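Local structure of GTPase-activating protein skywalker (Drosophila melanogaster, 6R82) at residues F16-W21 and F101-E106; V51-P56 and R76-N81; M60-N65 and I176-V181; G140-A145 and S159-N164. The protein acts as a GTPase-activating protein for Rab35 that regulates synaptic vesicle protein recycling through endosomal trafficking, the chain here being its TLDc domain. One frame throughout, in Å; residues are numbered along the deposited sequence.

Interaction 1: F16-W21 and F101-E106; sequences FTLWSW and FSLYPE
In this part of the TLDc domain, helix 13-18 and the turn that follows it pack apolar side chains against strand 99-104 of the antiparallel sheet; no hydrogen bond crosses the interface. The tight part is a forked contact made by Leu-18. Its chi1 of -69° sets CG beside the backbone N, and the two methyls then diverge. CD1 sits over one face of the Phe-101 ring, 3.9 Å from the ring centroid and 24° off its normal, a CH-pi contact displaced toward the rim. CD2 meets Leu-103 CD2 at 3.6 Å and also touches Phe-101 CD1. Strand 57-63 closes the buried side, with Leu-58 touching both Leu-18 and Phe-101. Leu-103 lies in a classic beta bulge, since it and Tyr-104 both face Val-68.

Packing loosens toward the partly exposed residues. Thr-17 contributes CG2, 4.3 Å from Leu-103 CD2, while its OG1 is hydrogen-bonded back to Gln-13 O in the preceding turn. Trp-21, whose backbone O is bonded to Lys-109 NZ, runs alongside Leu-103 but points the opposite way. Its six-membered ring approaches obliquely, with CZ3 4.1 Å from Leu-103 CD2 and 3.9 Å from Phe-101 CB.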
# COMPACT_ATOMS: atom_id res chain seq x y z
N PHE A 16 0.84 -8.76 -12.92
CA PHE A 16 0.76 -10.19 -13.22
C PHE A 16 1.66 -11.00 -12.30
O PHE A 16 1.30 -12.13 -11.93
CB PHE A 16 1.10 -10.44 -14.70
CG PHE A 16 -0.01 -10.04 -15.64
CD1 PHE A 16 -1.12 -10.86 -15.80
CD2 PHE A 16 0.04 -8.85 -16.34
CE1 PHE A 16 -2.17 -10.50 -16.65
CE2 PHE A 16 -0.99 -8.48 -17.20
CZ PHE A 16 -2.10 -9.31 -17.36
N THR A 17 2.80 -10.43 -11.90
CA THR A 17 3.68 -11.10 -10.93
C THR A 17 3.00 -11.20 -9.57
O THR A 17 3.15 -12.22 -8.88
CB THR A 17 5.00 -10.33 -10.78
OG1 THR A 17 5.57 -10.13 -12.08
CG2 THR A 17 5.98 -11.10 -9.92
N LEU A 18 2.28 -10.15 -9.16
CA LEU A 18 1.62 -10.12 -7.86
C LEU A 18 0.31 -10.90 -7.81
O LEU A 18 -0.19 -11.16 -6.71
CB LEU A 18 1.30 -8.67 -7.47
CG LEU A 18 2.45 -7.76 -7.15
CD1 LEU A 18 1.91 -6.39 -6.82
CD2 LEU A 18 3.23 -8.32 -5.97
N TRP A 19 -0.27 -11.24 -8.97
CA TRP A 19 -1.68 -11.61 -9.02
C TRP A 19 -2.01 -12.75 -8.06
O TRP A 19 -3.03 -12.70 -7.36
CB TRP A 19 -2.10 -11.95 -10.44
CG TRP A 19 -3.57 -11.69 -10.70
CD1 TRP A 19 -4.54 -12.62 -11.01
CD2 TRP A 19 -4.25 -10.42 -10.63
NE1 TRP A 19 -5.76 -12.00 -11.15
CE2 TRP A 19 -5.61 -10.66 -10.92
CE3 TRP A 19 -3.83 -9.11 -10.36
CZ2 TRP A 19 -6.56 -9.63 -10.95
CZ3 TRP A 19 -4.76 -8.09 -10.39
CH2 TRP A 19 -6.12 -8.35 -10.68
N SER A 20 -1.15 -13.77 -8.00
CA SER A 20 -1.46 -14.93 -7.16
C SER A 20 -1.35 -14.64 -5.67
O SER A 20 -1.79 -15.47 -4.87
CB SER A 20 -0.56 -16.13 -7.52
OG SER A 20 0.82 -15.81 -7.37
N TRP A 21 -0.80 -13.50 -5.27
CA TRP A 21 -0.76 -13.19 -3.84
C TRP A 21 -2.03 -12.53 -3.32
O TRP A 21 -2.21 -12.45 -2.09
CB TRP A 21 0.43 -12.28 -3.52
CG TRP A 21 1.74 -12.96 -3.64
CD1 TRP A 21 1.98 -14.30 -3.62
CD2 TRP A 21 3.01 -12.32 -3.79
NE1 TRP A 21 3.33 -14.54 -3.75
CE2 TRP A 21 3.98 -13.34 -3.86
CE3 TRP A 21 3.41 -10.99 -3.88
CZ2 TRP A 21 5.33 -13.06 -4.02
CZ3 TRP A 21 4.76 -10.72 -4.03
CH2 TRP A 21 5.70 -11.75 -4.09
N PHE A 101 4.40 -6.33 0.37
CA PHE A 101 5.18 -7.12 -0.57
C PHE A 101 6.39 -6.31 -1.00
O PHE A 101 6.41 -5.08 -0.88
CB PHE A 101 4.35 -7.54 -1.79
CG PHE A 101 3.95 -6.39 -2.67
CD1 PHE A 101 4.78 -5.93 -3.68
CD2 PHE A 101 2.73 -5.75 -2.48
CE1 PHE A 101 4.42 -4.86 -4.48
CE2 PHE A 101 2.35 -4.69 -3.28
CZ PHE A 101 3.20 -4.24 -4.29
N SER A 102 7.39 -7.02 -1.52
CA SER A 102 8.48 -6.41 -2.27
C SER A 102 8.71 -7.24 -3.52
O SER A 102 8.57 -8.46 -3.50
CB SER A 102 9.78 -6.33 -1.45
OG SER A 102 10.04 -7.54 -0.75
N LEU A 103 9.04 -6.56 -4.61
CA LEU A 103 9.39 -7.22 -5.86
C LEU A 103 10.88 -7.15 -6.20
O LEU A 103 11.41 -8.10 -6.76
CB LEU A 103 8.57 -6.64 -7.02
CG LEU A 103 7.07 -6.91 -6.98
CD1 LEU A 103 6.39 -6.52 -8.30
CD2 LEU A 103 6.79 -8.37 -6.66
N TYR A 104 11.55 -6.05 -5.85
CA TYR A 104 12.99 -5.85 -6.04
C TYR A 104 13.53 -5.06 -4.86
O TYR A 104 12.83 -4.18 -4.33
CB TYR A 104 13.30 -5.13 -7.36
CG TYR A 104 12.75 -5.83 -8.58
CD1 TYR A 104 11.57 -5.39 -9.18
CD2 TYR A 104 13.41 -6.92 -9.15
CE1 TYR A 104 11.05 -6.03 -10.31
CE2 TYR A 104 12.90 -7.56 -10.28
CZ TYR A 104 11.72 -7.11 -10.85
OH TYR A 104 11.21 -7.74 -11.97
N PRO A 105 14.78 -5.33 -4.42
CA PRO A 105 15.67 -6.36 -4.94
C PRO A 105 15.21 -7.77 -4.55
O PRO A 105 15.27 -8.69 -5.36
CB PRO A 105 17.02 -6.02 -4.29
CG PRO A 105 16.65 -5.33 -3.01
CD PRO A 105 15.39 -4.57 -3.31
N GLU A 106 14.75 -7.91 -3.32
CA GLU A 106 14.17 -9.16 -2.85
C GLU A 106 12.73 -9.29 -3.36
O GLU A 106 12.12 -8.34 -3.86
CB GLU A 106 14.19 -9.23 -1.33
CG GLU A 106 15.56 -9.05 -0.71
CD GLU A 106 16.28 -10.37 -0.53
OE1 GLU A 106 16.74 -10.95 -1.54
OE2 GLU A 106 16.39 -10.83 0.63

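Interaction 2: V51-P56 and R76-N81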
# COMPACT_ATOMS: atom_id res chain seq x y z
N VAL A 51 -8.43 8.27 -4.90
CA VAL A 51 -8.44 6.87 -4.48
C VAL A 51 -9.35 6.59 -3.29
O VAL A 51 -9.60 5.41 -3.00
CB VAL A 51 -7.02 6.34 -4.18
CG1 VAL A 51 -6.03 6.76 -5.26
CG2 VAL A 51 -6.54 6.77 -2.78
N GLU A 52 -9.83 7.61 -2.57
CA GLU A 52 -10.21 7.36 -1.17
C GLU A 52 -11.50 6.57 -1.00
O GLU A 52 -11.72 6.01 0.08
CB GLU A 52 -10.32 8.69 -0.41
CG GLU A 52 -11.51 9.56 -0.77
CD GLU A 52 -11.50 10.87 0.04
OE1 GLU A 52 -10.70 10.98 1.00
OE2 GLU A 52 -12.28 11.78 -0.29
N GLN A 53 -12.35 6.47 -2.03
CA GLN A 53 -13.56 5.66 -1.91
C GLN A 53 -13.43 4.25 -2.52
O GLN A 53 -14.41 3.49 -2.51
CB GLN A 53 -14.76 6.40 -2.52
CG GLN A 53 -15.18 7.69 -1.74
CD GLN A 53 -15.87 7.37 -0.40
OE1 GLN A 53 -15.70 6.29 0.16
NE2 GLN A 53 -16.68 8.31 0.09
N HIS A 54 -12.25 3.87 -3.00
CA HIS A 54 -12.04 2.52 -3.54
C HIS A 54 -11.59 1.55 -2.46
O HIS A 54 -10.80 1.90 -1.59
CB HIS A 54 -11.00 2.52 -4.66
CG HIS A 54 -11.48 3.15 -5.93
ND1 HIS A 54 -12.10 2.43 -6.93
CD2 HIS A 54 -11.44 4.43 -6.36
CE1 HIS A 54 -12.44 3.25 -7.92
NE2 HIS A 54 -12.03 4.47 -7.60
N GLU A 55 -12.08 0.31 -2.52
CA GLU A 55 -11.50 -0.74 -1.69
C GLU A 55 -11.74 -2.09 -2.35
O GLU A 55 -12.76 -2.27 -3.02
CB GLU A 55 -12.06 -0.75 -0.27
CG GLU A 55 -13.50 -1.20 -0.19
CD GLU A 55 -13.95 -1.51 1.24
OE1 GLU A 55 -13.59 -0.75 2.17
OE2 GLU A 55 -14.66 -2.53 1.41
N PRO A 56 -10.80 -3.02 -2.23
CA PRO A 56 -9.43 -2.83 -1.70
C PRO A 56 -8.57 -2.10 -2.72
O PRO A 56 -9.07 -1.80 -3.80
CB PRO A 56 -8.94 -4.26 -1.52
CG PRO A 56 -9.62 -5.01 -2.68
CD PRO A 56 -10.99 -4.36 -2.82
N ARG A 76 -10.89 1.44 2.46
CA ARG A 76 -10.80 2.72 1.77
C ARG A 76 -10.03 3.74 2.61
O ARG A 76 -10.13 3.77 3.84
CB ARG A 76 -12.19 3.25 1.41
CG ARG A 76 -13.24 2.99 2.37
CD ARG A 76 -14.62 3.27 1.82
NE ARG A 76 -15.47 3.08 2.98
CZ ARG A 76 -16.20 4.02 3.57
NH1 ARG A 76 -16.25 5.25 3.06
NH2 ARG A 76 -16.90 3.70 4.65
N TRP A 77 -9.21 4.54 1.93
CA TRP A 77 -8.46 5.56 2.65
C TRP A 77 -9.39 6.61 3.24
O TRP A 77 -9.00 7.31 4.17
CB TRP A 77 -7.42 6.20 1.72
CG TRP A 77 -6.24 5.27 1.43
CD1 TRP A 77 -6.02 4.58 0.28
CD2 TRP A 77 -5.14 4.96 2.30
NE1 TRP A 77 -4.86 3.85 0.38
CE2 TRP A 77 -4.30 4.07 1.61
CE3 TRP A 77 -4.79 5.35 3.60
CZ2 TRP A 77 -3.11 3.55 2.17
CZ3 TRP A 77 -3.62 4.83 4.16
CH2 TRP A 77 -2.79 3.95 3.44
N PHE A 78 -10.62 6.71 2.73
CA PHE A 78 -11.65 7.56 3.34
C PHE A 78 -11.79 7.30 4.83
O PHE A 78 -12.13 8.22 5.58
CB PHE A 78 -12.99 7.31 2.65
CG PHE A 78 -14.12 8.20 3.13
CD1 PHE A 78 -14.34 9.44 2.54
CD2 PHE A 78 -14.99 7.77 4.14
CE1 PHE A 78 -15.39 10.26 2.96
CE2 PHE A 78 -16.04 8.57 4.56
CZ PHE A 78 -16.25 9.82 3.98
N GLU A 79 -11.54 6.07 5.28
CA GLU A 79 -11.73 5.73 6.68
C GLU A 79 -10.62 6.27 7.60
O GLU A 79 -10.70 6.06 8.80
CB GLU A 79 -11.84 4.21 6.84
CG GLU A 79 -13.18 3.67 6.27
CD GLU A 79 -13.34 2.15 6.41
OE1 GLU A 79 -12.50 1.50 7.07
OE2 GLU A 79 -14.33 1.61 5.86
N ARG A 80 -9.63 6.99 7.06
CA ARG A 80 -8.57 7.53 7.90
C ARG A 80 -9.10 8.50 8.95
O ARG A 80 -8.41 8.75 9.95
CB ARG A 80 -7.52 8.23 7.03
CG ARG A 80 -8.09 9.44 6.29
CD ARG A 80 -7.15 9.96 5.22
NE ARG A 80 -7.66 11.18 4.60
CZ ARG A 80 -8.52 11.23 3.59
NH1 ARG A 80 -9.00 10.10 3.03
NH2 ARG A 80 -8.92 12.40 3.12
N ASN A 81 -10.31 9.05 8.77
CA ASN A 81 -10.85 10.09 9.63
C ASN A 81 -11.94 9.59 10.56
O ASN A 81 -12.57 10.40 11.25
CB ASN A 81 -11.38 11.26 8.79
CG ASN A 81 -10.27 12.08 8.18
OD1 ASN A 81 -9.29 12.39 8.85
ND2 ASN A 81 -10.41 12.43 6.90
O HOH W 1 -8.94 3.89 -0.93
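Residues 76-81 begin with Arg-76 and continue as a 3-10 segment over 77-81, set against the type I turn from Val-51 to His-54. Arg-76 N makes a weak bond to Glu-55 OE1. Its side chain runs extended beside Gln-53, so that NH1 donates to Gln-53 OE1 at 3.1 Å. That bond uses a lone pair in the amide plane, and the amide and guanidinium are nearly coplanar, 9° apart. NE forms a salt bridge with Glu-79 OE2 of the same segment, so the guanidinium has two separate polar partners.

Trp-77 N is bonded to a water 2.9 Å away, which also lies 2.7 Å from Val-51 O and 2.8 Å from His-54 O and so bridges the turn to the 3-10 segment. Phe-78 N donates to Glu-52 O at 3.0 Å, on a lone pair. Its ring, with CG anti to the backbone N (chi1 -176°), carries Gln-53 NE2 over one face, 3.6 Å above the plane and toward the rim.

Arg-80 closes the set. Its NH1 and NH2 grip the single atom Glu-52 OE1 end-on, at 2.8 and 3.1 Å, with the oxygen in the guanidinium plane. NH1 also donates to Trp-77 O from above the carbonyl plane, which helps fix the group's rotation.

Within the fold, Trp-77 meets Phe-47 of helix 44-51 edge-to-face and touches strands 129-131 and 135-138, Arg-80 makes a cation-pi contact with Tyr-48, and Val-51 packs on strand 30-36.

Interaction 3: M60-N65 and I176-V181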
# COMPACT_ATOMS: atom_id res chain seq x y z
N MET A 60 1.80 0.49 -5.29
CA MET A 60 3.10 0.07 -5.83
C MET A 60 4.04 1.26 -5.89
O MET A 60 3.74 2.27 -6.53
CB MET A 60 2.94 -0.54 -7.22
CG MET A 60 4.04 -1.56 -7.52
SD MET A 60 3.61 -2.59 -8.92
CE MET A 60 1.99 -3.22 -8.42
N ILE A 61 5.20 1.13 -5.24
CA ILE A 61 6.21 2.18 -5.19
C ILE A 61 7.43 1.74 -5.98
O ILE A 61 7.95 0.64 -5.78
CB ILE A 61 6.61 2.51 -3.73
CG1 ILE A 61 5.40 3.05 -2.96
CG2 ILE A 61 7.78 3.50 -3.70
CD1 ILE A 61 5.52 2.93 -1.47
N LYS A 62 7.89 2.62 -6.87
CA LYS A 62 9.16 2.45 -7.57
C LYS A 62 10.09 3.56 -7.08
O LYS A 62 9.81 4.75 -7.29
CB LYS A 62 8.95 2.50 -9.08
CG LYS A 62 8.27 1.24 -9.68
CD LYS A 62 7.17 1.60 -10.70
CE LYS A 62 6.04 0.57 -10.72
NZ LYS A 62 5.16 0.67 -9.51
N THR A 63 11.18 3.18 -6.41
CA THR A 63 12.13 4.16 -5.90
C THR A 63 13.15 4.57 -6.96
O THR A 63 13.36 3.87 -7.96
CB THR A 63 12.88 3.63 -4.67
OG1 THR A 63 13.95 2.79 -5.09
CG2 THR A 63 11.94 2.87 -3.76
N CYS A 64 13.80 5.71 -6.73
CA CYS A 64 14.88 6.15 -7.61
C CYS A 64 16.07 5.20 -7.56
O CYS A 64 16.90 5.23 -8.48
CB CYS A 64 15.32 7.57 -7.24
SG CYS A 64 14.03 8.84 -7.40
N ASN A 65 16.17 4.38 -6.52
CA ASN A 65 17.18 3.34 -6.38
C ASN A 65 16.75 2.01 -7.00
O ASN A 65 17.36 0.97 -6.70
CB ASN A 65 17.51 3.15 -4.89
CG ASN A 65 18.95 2.73 -4.65
OD1 ASN A 65 19.84 3.03 -5.45
ND2 ASN A 65 19.19 2.04 -3.53
N ILE A 176 10.76 8.54 -4.13
CA ILE A 176 9.76 7.91 -4.98
C ILE A 176 9.97 8.38 -6.41
O ILE A 176 9.86 9.58 -6.70
CB ILE A 176 8.34 8.21 -4.49
CG1 ILE A 176 8.11 7.54 -3.14
CG2 ILE A 176 7.30 7.75 -5.52
CD1 ILE A 176 7.69 8.50 -2.04
N ARG A 177 10.27 7.45 -7.31
CA ARG A 177 10.30 7.78 -8.73
C ARG A 177 8.89 7.80 -9.30
O ARG A 177 8.50 8.74 -10.00
CB ARG A 177 11.17 6.79 -9.50
CG ARG A 177 11.53 7.28 -10.88
CD ARG A 177 11.96 6.14 -11.79
NE ARG A 177 13.01 5.32 -11.19
CZ ARG A 177 13.84 4.54 -11.89
NH1 ARG A 177 13.74 4.48 -13.21
NH2 ARG A 177 14.76 3.82 -11.26
N VAL A 178 8.10 6.77 -9.01
CA VAL A 178 6.69 6.76 -9.38
C VAL A 178 5.91 5.95 -8.35
O VAL A 178 6.40 4.94 -7.83
CB VAL A 178 6.49 6.24 -10.83
CG1 VAL A 178 7.18 4.92 -11.01
CG2 VAL A 178 4.99 6.14 -11.17
N LEU A 179 4.73 6.45 -8.02
CA LEU A 179 3.78 5.72 -7.19
C LEU A 179 2.53 5.45 -8.01
O LEU A 179 2.05 6.33 -8.73
CB LEU A 179 3.44 6.51 -5.93
CG LEU A 179 2.38 5.80 -5.08
CD1 LEU A 179 2.90 5.59 -3.69
CD2 LEU A 179 1.12 6.63 -5.06
N GLU A 180 2.01 4.22 -7.90
CA GLU A 180 0.80 3.80 -8.59
C GLU A 180 -0.16 3.15 -7.60
O GLU A 180 0.26 2.41 -6.71
CB GLU A 180 1.13 2.80 -9.72
CG GLU A 180 1.63 3.47 -11.00
CD GLU A 180 2.15 2.47 -12.05
OE1 GLU A 180 2.21 1.25 -11.75
OE2 GLU A 180 2.50 2.93 -13.17
N VAL A 181 -1.45 3.44 -7.77
CA VAL A 181 -2.51 2.81 -6.99
C VAL A 181 -3.53 2.20 -7.94
O VAL A 181 -4.02 2.89 -8.85
CB VAL A 181 -3.20 3.80 -6.03
CG1 VAL A 181 -4.15 3.04 -5.08
CG2 VAL A 181 -2.17 4.58 -5.23
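Two flat groups belong to this contact, the guanidinium of Arg-177 and the carboxylate of Glu-180. At the guanidinium edge, near its plane, lies Thr-63 O, 3.6 Å from Arg-177 NE; Cys-64 O approaches obliquely, and NH2 has a weak bond to Asn-66 OD1. The carboxylate offers OE1 to Lys-62 NZ across a long salt bridge of 3.7 Å, while the same oxygen is hydrogen-bonded to Tyr-182 OH.

The two strands pair antiparallel within the sheet of the TLDc domain, their segment axes at 171°. Met-60 and Glu-180 bond to each other in both directions, and Lys-62 N meets Val-178 O nearly along the C=O axis at 2.9 Å. Ile-61 and Leu-179 form the intervening non-hydrogen-bonded pair. A classic beta bulge follows: Arg-177 N and Val-178 N both donate to Lys-62 O, at 2.7 and 3.2 Å, and the register shifts by one residue before Thr-63 pairs with Ile-176.

The side chains sort by face. On one, Ile-61 CG1 meets Leu-179 CD1 at 3.6 Å, beside Met-148 of strand 146-149. On the other, Lys-62 lies alongside Val-178, pointing the same way. Its chain bends at chi2 (136°), and CD is pressed against Val-178 CG1 at 3.3 Å, closer than two such carbons normally approach.

Lys-62 NZ is buried here without a hydrogen-bond partner in the model, so the Glu-180 carboxylate, held by Tyr-182, probably supplies a largely electrostatic stabilisation of its charge.

Interaction 4: G140-A145 and S159-N164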
# COMPACT_ATOMS: atom_id res chain seq x y z
N GLY A 140 2.32 -0.80 11.25
CA GLY A 140 2.78 -0.09 12.43
C GLY A 140 3.11 -1.03 13.58
O GLY A 140 2.98 -2.25 13.48
N GLY A 141 3.51 -0.42 14.69
CA GLY A 141 3.90 -1.15 15.87
C GLY A 141 5.41 -1.23 16.00
O GLY A 141 6.04 -2.11 15.40
N GLU A 142 6.00 -0.30 16.76
CA GLU A 142 7.45 -0.25 17.00
C GLU A 142 8.22 -0.12 15.68
O GLU A 142 9.19 -0.84 15.42
CB GLU A 142 7.92 -1.47 17.81
CG GLU A 142 7.19 -1.62 19.15
CD GLU A 142 7.87 -2.61 20.12
OE1 GLU A 142 8.17 -3.75 19.72
OE2 GLU A 142 8.08 -2.23 21.29
N GLY A 143 7.79 0.84 14.87
CA GLY A 143 8.29 1.03 13.53
C GLY A 143 7.16 1.13 12.53
O GLY A 143 6.00 0.80 12.81
N GLN A 144 7.51 1.60 11.34
CA GLN A 144 6.55 1.81 10.26
C GLN A 144 7.08 1.16 9.00
O GLN A 144 8.14 1.55 8.49
CB GLN A 144 6.28 3.31 10.06
CG GLN A 144 5.65 3.93 11.30
CD GLN A 144 5.34 5.40 11.14
OE1 GLN A 144 6.18 6.19 10.68
NE2 GLN A 144 4.13 5.79 11.53
N ALA A 145 6.35 0.17 8.48
CA ALA A 145 6.82 -0.59 7.33
C ALA A 145 6.97 0.29 6.09
O ALA A 145 7.98 0.22 5.39
CB ALA A 145 5.88 -1.76 7.05
N SER A 159 11.24 -2.10 10.02
CA SER A 159 10.51 -3.26 10.51
C SER A 159 9.35 -2.81 11.37
O SER A 159 9.43 -1.82 12.11
CB SER A 159 11.43 -4.17 11.31
OG SER A 159 12.56 -4.53 10.54
N CYS A 160 8.24 -3.54 11.27
CA CYS A 160 7.08 -3.29 12.12
C CYS A 160 6.57 -4.61 12.66
O CYS A 160 6.81 -5.67 12.08
CB CYS A 160 5.98 -2.54 11.35
SG CYS A 160 4.93 -3.62 10.31
N LYS A 161 5.85 -4.54 13.78
CA LYS A 161 5.36 -5.75 14.43
C LYS A 161 4.07 -6.30 13.83
O LYS A 161 3.74 -7.47 14.07
CB LYS A 161 5.13 -5.50 15.92
CG LYS A 161 6.36 -5.74 16.75
CD LYS A 161 6.13 -5.44 18.22
CE LYS A 161 5.07 -6.34 18.84
NZ LYS A 161 3.68 -5.87 18.62
N THR A 162 3.31 -5.50 13.09
CA THR A 162 2.12 -6.04 12.46
C THR A 162 2.48 -7.04 11.36
O THR A 162 1.80 -8.06 11.20
CB THR A 162 1.24 -4.89 11.94
OG1 THR A 162 0.72 -4.15 13.05
CG2 THR A 162 0.06 -5.43 11.12
N PHE A 163 3.58 -6.80 10.65
CA PHE A 163 3.97 -7.65 9.54
C PHE A 163 5.32 -8.35 9.71
O PHE A 163 5.67 -9.19 8.87
CB PHE A 163 3.99 -6.83 8.24
CG PHE A 163 2.63 -6.35 7.84
CD1 PHE A 163 1.62 -7.26 7.53
CD2 PHE A 163 2.34 -4.99 7.82
CE1 PHE A 163 0.35 -6.82 7.18
CE2 PHE A 163 1.07 -4.54 7.46
CZ PHE A 163 0.08 -5.46 7.14
N ASN A 164 6.09 -8.03 10.76
CA ASN A 164 7.38 -8.65 11.05
C ASN A 164 8.29 -8.70 9.82
O ASN A 164 8.91 -9.71 9.51
CB ASN A 164 7.21 -10.05 11.63
CG ASN A 164 8.42 -10.50 12.44
OD1 ASN A 164 9.42 -10.95 11.88
ND2 ASN A 164 8.33 -10.35 13.76
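Lys-161 reaches toward Glu-142 where two loops meet, one joining strands 135-138 and 146-149, the other leading from strand 154-156 to strand 173-185. Its CB lies 3.5 Å from Gly-141 O. CG is about equally near Gly-141 O and Glu-142 OE1, and CD comes closest to the latter, at 3.0 Å. The chain then bends at chi3 (62°) and chi4, so CE draws away and NZ, 5.1 Å from Glu-142 OE1, is instead hydrogen-bonded to Ser-124 OG. The carboxylate thus touches the aliphatic part of the lysine, not its charged end.

Backbone atoms do most of the joining, with Thr-162 OG1 adding a side-chain donor. Lys-161 N donates to Gly-141 O at 2.9 Å, in the carbonyl plane. Gly-140 O accepts twice from Thr-162: its N arrives nearly along the C=O axis at 3.3 Å, while its OG1 donates from above the carbonyl plane at 3.0 Å. OG1 is also bonded to Leu-127 N. Gly-141 and Gly-143 have positive phi (101° and 129°), at which a CB would collide with the preceding carbonyl O, and at Gly-143 also with Ser-159 O; Gly-143 CA instead makes a CA-H...O contact with that oxygen. On the buried side Cys-160 SG packs on Ala-145 CB at 3.9 Å.

The loops are therefore held by carbonyl-centred hydrogen bonds, and the opposite charges of Glu-142 and Lys-161 probably add only a modest attraction.

From the N terminus, residues 16-21 open the first loop, which interaction 1 closes at strand 99-104. Interaction 2 is nested within it, joining the turn after helix 44-51 to the 3-10 segment at 77-81. Interaction 3 starts at residues 60-65, inside both loops, and closes only at strand 173-185, so it crosses interactions 1 and 2. It touches both: Leu-18 CD1 lies 3.5 Å from Met-60 CE, and Val-51 CG1 4.2 Å from Val-181 CB. Interaction 4, nested in interaction 3 and in series with the first two, ties the loop after strand 135-138 to that after strand 154-156. Interactions 1 and 2 lie on opposite sides of the chain's centre, their centres about 23 Å apart.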